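Local coordinates for putative thiol-disulfide oxidoreductase (Bacteroides vulgatus, PDB 4GRF), which probably acts as a thiol-disulfide oxidoreductase, the crystallised piece being the thioredoxin domain at the end of a longer protein, at residues 22-27 and 63-67. Residues are numbered along the deposited sequence; the frame is centred on the assembly and turned at random. Where two conformers were deposited one is given.
Sequences VSLNDF and FTIYG. With SO4 (sulfate ion), chain E.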
ATOM      1  N   VAL A  22      -7.153   2.367  10.708  1.00 19.65           N
ATOM      2  CA  VAL A  22      -7.699   2.027   9.404  1.00 19.44           C
ATOM      3  C   VAL A  22      -7.036   0.722   8.981  1.00 19.30           C
ATOM      4  O   VAL A  22      -5.805   0.591   9.048  1.00 20.35           O
ATOM      5  CB  VAL A  22      -7.404   3.121   8.356  1.00 24.22           C
ATOM      6  CG1 VAL A  22      -7.938   2.701   6.990  1.00 22.72           C
ATOM      7  CG2 VAL A  22      -8.043   4.441   8.771  1.00 25.16           C
ATOM      8  N   SER A  23      -7.870  -0.242   8.607  1.00 20.30           N
ATOM      9  CA  SER A  23      -7.442  -1.594   8.272  0.50 18.29           C
ATOM     10  C   SER A  23      -7.646  -1.896   6.792  1.00 18.02           C
ATOM     11  O   SER A  23      -8.476  -1.297   6.150  1.00 18.62           O
ATOM     12  CB  SER A  23      -8.285  -2.605   9.033  0.50 21.81           C
ATOM     13  OG  SER A  23      -9.598  -2.599   8.521  0.50 23.96           O
ATOM     14  N   LEU A  24      -6.909  -2.866   6.289  1.00 18.75           N
ATOM     15  CA  LEU A  24      -7.074  -3.307   4.910  1.00 19.93           C
ATOM     16  C   LEU A  24      -8.525  -3.744   4.667  1.00 16.91           C
ATOM     17  O   LEU A  24      -9.099  -3.469   3.616  1.00 17.38           O
ATOM     18  CB  LEU A  24      -6.106  -4.443   4.603  1.00 19.89           C
ATOM     19  CG  LEU A  24      -6.232  -5.042   3.195  1.00 19.39           C
ATOM     20  CD1 LEU A  24      -6.072  -3.996   2.095  1.00 20.53           C
ATOM     21  CD2 LEU A  24      -5.235  -6.181   3.049  1.00 22.15           C
ATOM     22  N   ASN A  25      -9.120  -4.402   5.658  1.00 19.13           N
ATOM     23  CA  ASN A  25     -10.517  -4.882   5.556  1.00 20.39           C
ATOM     24  C   ASN A  25     -11.520  -3.749   5.315  1.00 22.11           C
ATOM     25  O   ASN A  25     -12.595  -3.963   4.747  1.00 21.66           O
ATOM     26  CB  ASN A  25     -10.871  -5.659   6.830  1.00 22.72           C
ATOM     27  CG  ASN A  25     -12.276  -6.246   6.797  1.00 21.49           C
ATOM     28  OD1 ASN A  25     -12.593  -7.074   5.935  1.00 24.81           O
ATOM     29  ND2 ASN A  25     -13.126  -5.818   7.738  1.00 24.24           N
ATOM     30  N   ASP A  26     -11.164  -2.523   5.720  1.00 17.97           N
ATOM     31  CA  ASP A  26     -12.031  -1.385   5.537  1.00 18.56           C
ATOM     32  C   ASP A  26     -12.310  -1.119   4.067  1.00 19.24           C
ATOM     33  O   ASP A  26     -13.283  -0.437   3.730  1.00 23.29           O
ATOM     34  CB  ASP A  26     -11.432  -0.125   6.183  1.00 22.84           C
ATOM     35  CG  ASP A  26     -11.494  -0.149   7.696  1.00 29.77           C
ATOM     36  OD1 ASP A  26     -12.351  -0.865   8.281  1.00 28.24           O
ATOM     37  OD2 ASP A  26     -10.694   0.583   8.316  1.00 25.91           O
ATOM     38  N   PHE A  27     -11.473  -1.667   3.196  1.00 18.21           N
ATOM     39  CA  PHE A  27     -11.580  -1.397   1.769  1.00 18.70           C
ATOM     40  C   PHE A  27     -12.130  -2.560   0.957  1.00 17.81           C
ATOM     41  O   PHE A  27     -12.041  -2.565  -0.285  1.00 19.43           O
ATOM     42  CB  PHE A  27     -10.218  -0.980   1.240  1.00 20.00           C
ATOM     43  CG  PHE A  27      -9.666   0.211   1.962  1.00 19.09           C
ATOM     44  CD1 PHE A  27     -10.187   1.470   1.731  1.00 22.74           C
ATOM     45  CD2 PHE A  27      -8.659   0.060   2.903  1.00 26.57           C
ATOM     46  CE1 PHE A  27      -9.699   2.572   2.419  1.00 25.21           C
ATOM     47  CE2 PHE A  27      -8.161   1.159   3.587  1.00 28.51           C
ATOM     48  CZ  PHE A  27      -8.688   2.408   3.352  1.00 24.74           C
ATOM     49  N   PHE A  63     -11.422   1.673  -6.673  1.00 23.43           N
ATOM     50  CA  PHE A  63      -9.993   1.475  -6.456  1.00 20.34           C
ATOM     51  C   PHE A  63      -9.457   2.467  -5.443  1.00 18.93           C
ATOM     52  O   PHE A  63      -9.823   3.645  -5.438  1.00 20.11           O
ATOM     53  CB  PHE A  63      -9.233   1.673  -7.753  1.00 20.35           C
ATOM     54  CG  PHE A  63      -7.730   1.648  -7.594  1.00 15.84           C
ATOM     55  CD1 PHE A  63      -7.075   0.461  -7.407  1.00 17.99           C
ATOM     56  CD2 PHE A  63      -6.982   2.827  -7.618  1.00 17.57           C
ATOM     57  CE1 PHE A  63      -5.707   0.429  -7.271  1.00 13.77           C
ATOM     58  CE2 PHE A  63      -5.619   2.806  -7.470  1.00 21.46           C
ATOM     59  CZ  PHE A  63      -4.965   1.609  -7.295  1.00 20.34           C
ATOM     60  N   THR A  64      -8.548   2.001  -4.595  1.00 17.96           N
ATOM     61  CA  THR A  64      -7.779   2.926  -3.779  1.00 18.21           C
ATOM     62  C   THR A  64      -6.346   2.409  -3.529  1.00 14.84           C
ATOM     63  O   THR A  64      -5.978   1.308  -3.935  1.00 17.18           O
ATOM     64  CB  THR A  64      -8.493   3.271  -2.456  1.00 23.86           C
ATOM     65  OG1 THR A  64      -7.856   4.399  -1.845  1.00 22.05           O
ATOM     66  CG2 THR A  64      -8.518   2.088  -1.496  1.00 24.11           C
ATOM     67  N   ILE A  65      -5.539   3.256  -2.901  1.00 16.18           N
ATOM     68  CA  ILE A  65      -4.209   2.855  -2.461  1.00 15.36           C
ATOM     69  C   ILE A  65      -4.169   2.941  -0.953  1.00 12.65           C
ATOM     70  O   ILE A  65      -4.637   3.923  -0.334  1.00 16.38           O
ATOM     71  CB  ILE A  65      -3.097   3.735  -3.082  1.00 16.81           C
ATOM     72  CG1 ILE A  65      -3.178   3.695  -4.631  1.00 16.46           C
ATOM     73  CG2 ILE A  65      -1.726   3.307  -2.563  1.00 20.97           C
ATOM     74  CD1 ILE A  65      -2.173   4.584  -5.352  1.00 20.62           C
ATOM     75  N   TYR A  66      -3.614   1.887  -0.356  1.00 14.98           N
ATOM     76  CA  TYR A  66      -3.427   1.771   1.080  1.00 15.22           C
ATOM     77  C   TYR A  66      -1.920   1.675   1.341  1.00 16.07           C
ATOM     78  O   TYR A  66      -1.264   0.663   1.047  1.00 16.47           O
ATOM     79  CB  TYR A  66      -4.163   0.528   1.581  1.00 16.15           C
ATOM     80  CG  TYR A  66      -4.139   0.235   3.080  1.00 15.96           C
ATOM     81  CD1 TYR A  66      -4.649   1.128   4.010  1.00 15.35           C
ATOM     82  CD2 TYR A  66      -3.692  -0.994   3.542  1.00 15.36           C
ATOM     83  CE1 TYR A  66      -4.667   0.825   5.361  1.00 15.72           C
ATOM     84  CE2 TYR A  66      -3.696  -1.306   4.882  1.00 17.04           C
ATOM     85  CZ  TYR A  66      -4.192  -0.405   5.793  1.00 17.85           C
ATOM     86  OH  TYR A  66      -4.197  -0.733   7.128  1.00 17.04           O
ATOM     87  N   GLY A  67      -1.346   2.770   1.832  1.00 15.67           N
ATOM     88  CA  GLY A  67       0.076   2.790   2.122  1.00 18.35           C
ATOM     89  C   GLY A  67       0.340   2.390   3.558  1.00 15.32           C
ATOM     90  O   GLY A  67      -0.338   2.866   4.487  1.00 16.83           O
TER
HETATM   91  S   SO4 E 504     -10.402   6.769  -0.843  1.00 47.62           S
HETATM   92  O1  SO4 E 504     -11.773   6.810  -1.401  1.00 70.93           O
HETATM   93  O2  SO4 E 504      -9.447   6.451  -1.940  1.00 36.26           O
HETATM   94  O3  SO4 E 504     -10.058   8.085  -0.253  1.00 61.39           O
HETATM   95  O4  SO4 E 504     -10.355   5.743   0.231  1.00 39.57           O
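Tyr66 reaches out from strand 63-69 of the central sheet and ends at the carbonyl of Val22, showing how one long side chain can join a core strand to a peripheral hairpin. A chi1 of -178° sets CG anti to the backbone N, and the ring projects from the strand between Phe27 and Leu24. Beyond CB the ring begins between these two apolar neighbours: CD1 lies 3.5 Å from Phe27 CE2, while CD2 meets Leu24 CD1 at 4.1 Å. Further out, CE1 touches Val22 CG1 and also nears Phe27 CE2, and CE2 packs 4.0 Å from Leu24 CB. CZ lies close to Leu24 N. At the tip, OH donates to Val22 O over 2.8 Å. This donor is tilted 31° from the carbonyl plane. The Phe27 and Tyr66 rings meet obliquely, their planes at 53°.

Two residues earlier on the strand, Thr64 offers its methyl CG2 to Phe27 CD1 at 3.7 Å. Its OG1 donates instead to sulfate O2 at 2.6 Å; Tyr55 and Asn89 bind the same ion, probably acquired from the crystallisation liquor. The short 3-10 turn 24-26 brings Leu24 and Phe27 to the sheet, and Ser23 N bonds to Asp26 OD2 at 3.0 Å, tying the residue just before the turn to the turn's last. Val32 and Val91, from the two strands flanking 63-69, also touch Tyr66.

The contact thus joins the end of strand 21-23 and the 3-10 turn after it to the thioredoxin-fold sheet mainly through apolar packing, with a single phenol-to-carbonyl hydrogen bond satisfying the polar end of a buried tyrosine.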